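Local coordinates for vanadium-dependent haloperoxidase (PDB 4CIT), which probably oxidises iodide with hydrogen peroxide at a vanadate cofactor, as a bacterial vanadium-dependent iodoperoxidase, at residues S44-F57 against H116-M130. Numbering follows the deposited sequence.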
loop_
_atom_site.group_PDB
_atom_site.type_symbol
_atom_site.label_atom_id
_atom_site.label_comp_id
_atom_site.label_asym_id
_atom_site.label_seq_id
_atom_site.Cartn_x
_atom_site.Cartn_y
_atom_site.Cartn_z
ATOM N N SER A 44 13.858 -3.883 7.298
ATOM C CA SER A 44 12.741 -4.753 7.529
ATOM C C SER A 44 11.646 -4.623 6.473
ATOM O O SER A 44 11.184 -5.639 5.914
ATOM C CB SER A 44 12.148 -4.483 8.930
ATOM O OG SER A 44 11.090 -5.351 9.280
ATOM N N ILE A 45 11.336 -3.395 6.091
ATOM C CA ILE A 45 10.290 -3.158 5.102
ATOM C C ILE A 45 10.793 -3.650 3.702
ATOM O O ILE A 45 10.041 -4.226 2.963
ATOM C CB ILE A 45 9.874 -1.654 5.104
ATOM C CG1 ILE A 45 9.250 -1.263 6.451
ATOM C CG2 ILE A 45 8.957 -1.331 3.960
ATOM C CD1 ILE A 45 8.929 0.168 6.644
ATOM N N ASP A 46 12.070 -3.432 3.350
ATOM C CA ASP A 46 12.630 -3.948 2.098
ATOM C C ASP A 46 12.610 -5.481 2.068
ATOM O O ASP A 46 12.264 -6.041 1.033
ATOM C CB ASP A 46 14.108 -3.563 1.945
ATOM C CG ASP A 46 14.359 -2.060 1.614
ATOM O OD1 ASP A 46 13.390 -1.357 1.210
ATOM O OD2 ASP A 46 15.571 -1.595 1.814
ATOM N N ARG A 47 12.945 -6.141 3.206
ATOM C CA ARG A 47 12.933 -7.583 3.205
ATOM C C ARG A 47 11.495 -8.095 3.056
ATOM O O ARG A 47 11.230 -9.066 2.336
ATOM C CB ARG A 47 13.548 -8.131 4.485
ATOM C CG ARG A 47 13.635 -9.649 4.614
ATOM C CD ARG A 47 14.275 -10.350 3.457
ATOM N NE ARG A 47 15.662 -9.931 3.242
ATOM C CZ ARG A 47 16.717 -10.496 3.853
ATOM N NH1 ARG A 47 16.580 -11.529 4.691
ATOM N NH2 ARG A 47 17.937 -10.071 3.558
ATOM N N VAL A 48 10.559 -7.506 3.775
ATOM C CA VAL A 48 9.166 -7.995 3.692
ATOM C C VAL A 48 8.620 -7.800 2.278
ATOM O O VAL A 48 7.857 -8.652 1.782
ATOM C CB VAL A 48 8.281 -7.495 4.855
ATOM C CG1 VAL A 48 7.809 -6.166 4.532
ATOM C CG2 VAL A 48 7.097 -8.483 5.106
ATOM N N THR A 49 9.023 -6.723 1.668
ATOM C CA THR A 49 8.686 -6.450 0.291
ATOM C C THR A 49 9.142 -7.582 -0.630
ATOM O O THR A 49 8.357 -8.124 -1.517
ATOM C CB THR A 49 9.164 -5.046 -0.163
ATOM O OG1 THR A 49 8.459 -4.033 0.579
ATOM C CG2 THR A 49 8.832 -4.799 -1.575
ATOM N N GLU A 50 10.386 -7.939 -0.472
ATOM C CA GLU A 50 10.973 -9.024 -1.284
ATOM C C GLU A 50 10.274 -10.359 -1.043
ATOM O O GLU A 50 9.924 -11.069 -2.001
ATOM C CB GLU A 50 12.452 -9.176 -0.962
ATOM C CG GLU A 50 13.274 -7.993 -1.378
ATOM C CD GLU A 50 14.591 -7.877 -0.571
ATOM O OE1 GLU A 50 14.930 -8.789 0.211
ATOM O OE2 GLU A 50 15.290 -6.844 -0.691
ATOM N N ILE A 51 9.948 -10.638 0.210
ATOM C CA ILE A 51 9.281 -11.871 0.549
ATOM C C ILE A 51 7.868 -11.932 -0.044
ATOM O O ILE A 51 7.410 -12.987 -0.504
ATOM C CB ILE A 51 9.247 -12.089 2.063
ATOM C CG1 ILE A 51 10.709 -12.103 2.584
ATOM C CG2 ILE A 51 8.387 -13.335 2.420
ATOM C CD1 ILE A 51 10.773 -12.218 4.124
ATOM N N MET A 52 7.172 -10.797 -0.010
ATOM C CA MET A 52 5.860 -10.655 -0.622
ATOM C C MET A 52 5.784 -11.044 -2.069
ATOM O O MET A 52 4.818 -11.711 -2.475
ATOM C CB MET A 52 5.328 -9.199 -0.444
ATOM C CG MET A 52 4.575 -9.052 0.873
ATOM S SD MET A 52 3.737 -7.384 0.868
ATOM C CE MET A 52 4.917 -6.322 0.208
ATOM N N ILE A 53 6.783 -10.628 -2.803
ATOM C CA ILE A 53 6.948 -11.008 -4.204
ATOM C C ILE A 53 7.093 -12.510 -4.298
ATOM O O ILE A 53 6.301 -13.214 -4.975
ATOM C CB ILE A 53 8.171 -10.420 -4.838
ATOM C CG1 ILE A 53 8.116 -8.886 -4.822
ATOM C CG2 ILE A 53 8.277 -10.907 -6.293
ATOM C CD1 ILE A 53 9.424 -8.276 -5.286
ATOM N N HIS A 54 8.055 -13.029 -3.545
ATOM C CA HIS A 54 8.251 -14.469 -3.529
ATOM C C HIS A 54 6.991 -15.299 -3.182
ATOM O O HIS A 54 6.725 -16.352 -3.849
ATOM C CB HIS A 54 9.454 -14.842 -2.610
ATOM C CG HIS A 54 9.659 -16.302 -2.533
ATOM N ND1 HIS A 54 10.219 -17.026 -3.570
ATOM C CD2 HIS A 54 9.266 -17.210 -1.609
ATOM C CE1 HIS A 54 10.239 -18.305 -3.250
ATOM N NE2 HIS A 54 9.671 -18.447 -2.066
ATOM N N ASP A 55 6.189 -14.880 -2.188
ATOM C CA ASP A 55 5.074 -15.637 -1.649
ATOM C C ASP A 55 3.752 -15.359 -2.403
ATOM O O ASP A 55 2.699 -15.961 -2.087
ATOM C CB ASP A 55 4.867 -15.284 -0.148
ATOM C CG ASP A 55 5.953 -15.861 0.770
ATOM O OD1 ASP A 55 6.765 -16.696 0.328
ATOM O OD2 ASP A 55 5.988 -15.516 1.995
ATOM N N ILE A 56 3.839 -14.421 -3.332
ATOM C CA ILE A 56 2.743 -14.048 -4.248
ATOM C C ILE A 56 1.513 -13.522 -3.497
ATOM O O ILE A 56 0.376 -13.938 -3.651
ATOM C CB ILE A 56 2.429 -15.126 -5.301
ATOM C CG1 ILE A 56 3.758 -15.832 -5.705
ATOM C CG2 ILE A 56 1.816 -14.451 -6.509
ATOM C CD1 ILE A 56 3.594 -16.884 -6.774
ATOM N N PHE A 57 1.785 -12.488 -2.737
ATOM C CA PHE A 57 0.716 -11.695 -2.139
ATOM C C PHE A 57 0.049 -10.762 -3.122
ATOM O O PHE A 57 0.681 -10.042 -3.866
ATOM C CB PHE A 57 1.223 -11.006 -0.895
ATOM C CG PHE A 57 1.357 -11.938 0.279
ATOM C CD1 PHE A 57 0.241 -12.346 0.980
ATOM C CD2 PHE A 57 2.590 -12.470 0.655
ATOM C CE1 PHE A 57 0.308 -13.265 2.037
ATOM C CE2 PHE A 57 2.676 -13.346 1.696
ATOM C CZ PHE A 57 1.551 -13.743 2.414
ATOM N N HIS A 116 8.530 -4.688 14.774
ATOM C CA HIS A 116 8.259 -4.584 13.321
ATOM C C HIS A 116 8.639 -5.934 12.633
ATOM O O HIS A 116 7.853 -6.504 11.871
ATOM C CB HIS A 116 9.006 -3.424 12.729
ATOM C CG HIS A 116 8.621 -3.129 11.341
ATOM N ND1 HIS A 116 9.038 -3.895 10.278
ATOM C CD2 HIS A 116 7.807 -2.161 10.825
ATOM C CE1 HIS A 116 8.451 -3.443 9.171
ATOM N NE2 HIS A 116 7.731 -2.376 9.478
ATOM N N MET A 117 9.858 -6.440 12.927
ATOM C CA MET A 117 10.285 -7.667 12.301
ATOM C C MET A 117 9.444 -8.837 12.716
ATOM O O MET A 117 9.114 -9.692 11.909
ATOM C CB MET A 117 11.768 -7.940 12.576
ATOM C CG MET A 117 12.685 -6.933 12.001
ATOM S SD MET A 117 14.511 -7.279 12.048
ATOM C CE MET A 117 14.730 -7.229 13.834
ATOM N N GLU A 118 9.113 -8.921 14.007
ATOM C CA GLU A 118 8.346 -10.074 14.464
ATOM C C GLU A 118 6.943 -10.120 13.811
ATOM O O GLU A 118 6.506 -11.142 13.313
ATOM C CB GLU A 118 8.109 -9.953 16.018
ATOM C CG GLU A 118 7.083 -10.897 16.624
ATOM C CD GLU A 118 7.359 -12.372 16.469
ATOM O OE1 GLU A 118 8.469 -12.774 16.144
ATOM O OE2 GLU A 118 6.371 -13.159 16.499
ATOM N N LEU A 119 6.246 -8.963 13.732
ATOM C CA LEU A 119 4.930 -8.961 13.083
ATOM C C LEU A 119 5.028 -9.157 11.588
ATOM O O LEU A 119 4.192 -9.871 11.017
ATOM C CB LEU A 119 4.139 -7.700 13.403
ATOM C CG LEU A 119 3.810 -7.677 14.872
ATOM C CD1 LEU A 119 3.067 -6.453 15.124
ATOM C CD2 LEU A 119 2.911 -8.815 15.306
ATOM N N SER A 120 6.040 -8.571 10.975
ATOM C CA SER A 120 6.274 -8.789 9.558
ATOM C C SER A 120 6.428 -10.329 9.258
ATOM O O SER A 120 5.821 -10.845 8.352
ATOM C CB SER A 120 7.453 -8.073 9.078
ATOM O OG SER A 120 7.247 -6.683 9.079
ATOM N N LYS A 121 7.212 -11.017 10.079
ATOM C CA LYS A 121 7.422 -12.459 10.008
ATOM C C LYS A 121 6.112 -13.177 10.127
ATOM O O LYS A 121 5.867 -14.100 9.343
ATOM C CB LYS A 121 8.359 -12.921 11.099
ATOM C CG LYS A 121 8.804 -14.365 11.110
ATOM C CD LYS A 121 9.152 -14.782 12.536
ATOM C CE LYS A 121 7.869 -15.047 13.320
ATOM N NZ LYS A 121 8.181 -15.280 14.774
ATOM N N ARG A 122 5.261 -12.815 11.071
ATOM C CA ARG A 122 3.977 -13.466 11.196
ATOM C C ARG A 122 3.063 -13.306 9.982
ATOM O O ARG A 122 2.247 -14.209 9.736
ATOM C CB ARG A 122 3.234 -12.993 12.412
ATOM C CG ARG A 122 3.897 -13.271 13.704
ATOM C CD ARG A 122 2.957 -12.956 14.849
ATOM N NE ARG A 122 3.701 -12.733 16.068
ATOM C CZ ARG A 122 3.095 -12.480 17.228
ATOM N NH1 ARG A 122 1.746 -12.441 17.296
ATOM N NH2 ARG A 122 3.827 -12.273 18.317
ATOM N N LEU A 123 3.220 -12.227 9.254
ATOM C CA LEU A 123 2.274 -11.845 8.171
ATOM C C LEU A 123 2.686 -12.374 6.781
ATOM O O LEU A 123 1.905 -12.321 5.860
ATOM C CB LEU A 123 2.179 -10.333 8.137
ATOM C CG LEU A 123 1.370 -9.731 9.228
ATOM C CD1 LEU A 123 1.707 -8.215 9.400
ATOM C CD2 LEU A 123 -0.077 -9.947 8.891
ATOM N N ILE A 124 3.877 -12.920 6.662
ATOM C CA ILE A 124 4.281 -13.592 5.425
ATOM C C ILE A 124 4.384 -15.105 5.575
ATOM O O ILE A 124 4.284 -15.600 6.632
ATOM C CB ILE A 124 5.500 -12.951 4.723
ATOM C CG1 ILE A 124 6.719 -12.699 5.580
ATOM C CG2 ILE A 124 5.129 -11.623 4.138
ATOM C CD1 ILE A 124 7.301 -13.918 6.173
ATOM N N PHE A 125 4.564 -15.830 4.460
ATOM C CA PHE A 125 4.647 -17.302 4.499
ATOM C C PHE A 125 6.053 -17.798 4.701
ATOM O O PHE A 125 6.242 -18.632 5.556
ATOM C CB PHE A 125 4.012 -17.964 3.240
ATOM C CG PHE A 125 2.511 -18.078 3.337
ATOM C CD1 PHE A 125 1.917 -19.021 4.214
ATOM C CD2 PHE A 125 1.657 -17.252 2.576
ATOM C CE1 PHE A 125 0.510 -19.118 4.317
ATOM C CE2 PHE A 125 0.260 -17.336 2.707
ATOM C CZ PHE A 125 -0.305 -18.278 3.562
ATOM N N SER A 126 7.019 -17.241 4.014
ATOM C CA SER A 126 8.441 -17.671 4.079
ATOM C C SER A 126 9.128 -16.952 5.281
ATOM O O SER A 126 9.941 -16.075 5.098
ATOM C CB SER A 126 9.132 -17.362 2.768
ATOM O OG SER A 126 8.488 -18.026 1.669
ATOM N N GLU A 127 8.769 -17.372 6.482
ATOM C CA GLU A 127 9.211 -16.782 7.748
ATOM C C GLU A 127 10.721 -16.836 7.925
ATOM O O GLU A 127 11.341 -15.900 8.415
ATOM C CB GLU A 127 8.521 -17.511 8.929
ATOM C CG GLU A 127 7.021 -17.305 8.974
ATOM C CD GLU A 127 6.403 -17.496 10.353
ATOM O OE1 GLU A 127 7.155 -17.828 11.276
ATOM O OE2 GLU A 127 5.169 -17.285 10.537
ATOM N N ASP A 128 11.330 -17.889 7.390
ATOM C CA ASP A 128 12.769 -18.055 7.444
ATOM C C ASP A 128 13.550 -16.912 6.805
ATOM O O ASP A 128 14.700 -16.607 7.199
ATOM C CB ASP A 128 13.184 -19.429 6.895
ATOM C CG ASP A 128 12.973 -19.567 5.413
ATOM O OD1 ASP A 128 12.005 -19.026 4.833
ATOM O OD2 ASP A 128 13.761 -20.329 4.833
ATOM N N ARG A 129 12.936 -16.271 5.815
ATOM C CA ARG A 129 13.550 -15.145 5.158
ATOM C C ARG A 129 13.500 -13.873 5.955
ATOM O O ARG A 129 14.311 -13.034 5.731
ATOM C CB ARG A 129 12.968 -14.916 3.758
ATOM C CG ARG A 129 13.106 -16.187 2.900
ATOM C CD ARG A 129 12.535 -15.968 1.492
ATOM N NE ARG A 129 12.780 -17.131 0.631
ATOM C CZ ARG A 129 13.024 -17.055 -0.694
ATOM N NH1 ARG A 129 12.997 -15.902 -1.360
ATOM N NH2 ARG A 129 13.307 -18.164 -1.353
ATOM N N MET A 130 12.514 -13.700 6.827
ATOM C CA MET A 130 12.601 -12.585 7.836
ATOM C C MET A 130 13.532 -12.974 8.956
ATOM O O MET A 130 14.269 -12.136 9.447
ATOM C CB MET A 130 11.274 -12.213 8.440
ATOM C CG MET A 130 10.306 -11.409 7.604
ATOM S SD MET A 130 10.818 -9.761 7.111
ATOM C CE MET A 130 11.502 -9.151 8.658
#
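Asp-55, near the C-terminal end of helix 38-55, grips the loop that joins helices 108-123 and 128-144. Asp-55 OD1 takes the Ser-126 hydroxyl, OG, at 2.6 Å on the syn lone pair. Its OD2 accepts two backbone N-H groups from the same face of the carboxylate. Ser-126 N lies 2.8 Å from Asp-55 OD2 on the syn side, and Phe-125 N comes from above the carboxylate plane with a bent N-H...O angle of 133°. With an alanine at Asp-55, both amides and the Ser-126 hydroxyl would probably lose their acceptor, and the loop would be freer to shift. Next to this grip the Arg-129 guanidinium lies flat on one face of the His-54 ring, centres 3.8 Å apart. The CG of His-54 stands anti to its backbone N (chi1 178°), which carries the ring out to this stack. The rings of Phe-57 and Phe-125 lie nearly parallel but are offset so far that they hardly overlap. Deeper in, Ile-51 crosses Ile-124 at about a right angle, Ile-51 CG2 to Ile-124 CG1 3.6 Å. The bent Met-130 chain is a knob among Ser-44, Arg-47, Val-48 and Ile-51. Arg-47 NH1 hydrogen-bonds Arg-129 O, 2.9 Å, in the guanidinium plane. At the far end Ser-44 OG hydrogen-bonds His-116 ND1 at the ring edge, 2.7 Å. Ser-44 is the reverse knob, among His-116, Met-117, Ser-120 and Met-130. This is knobs-into-holes packing, with segments 44-55 and 116-123 near parallel (6°), in the largely helical haloperoxidase fold.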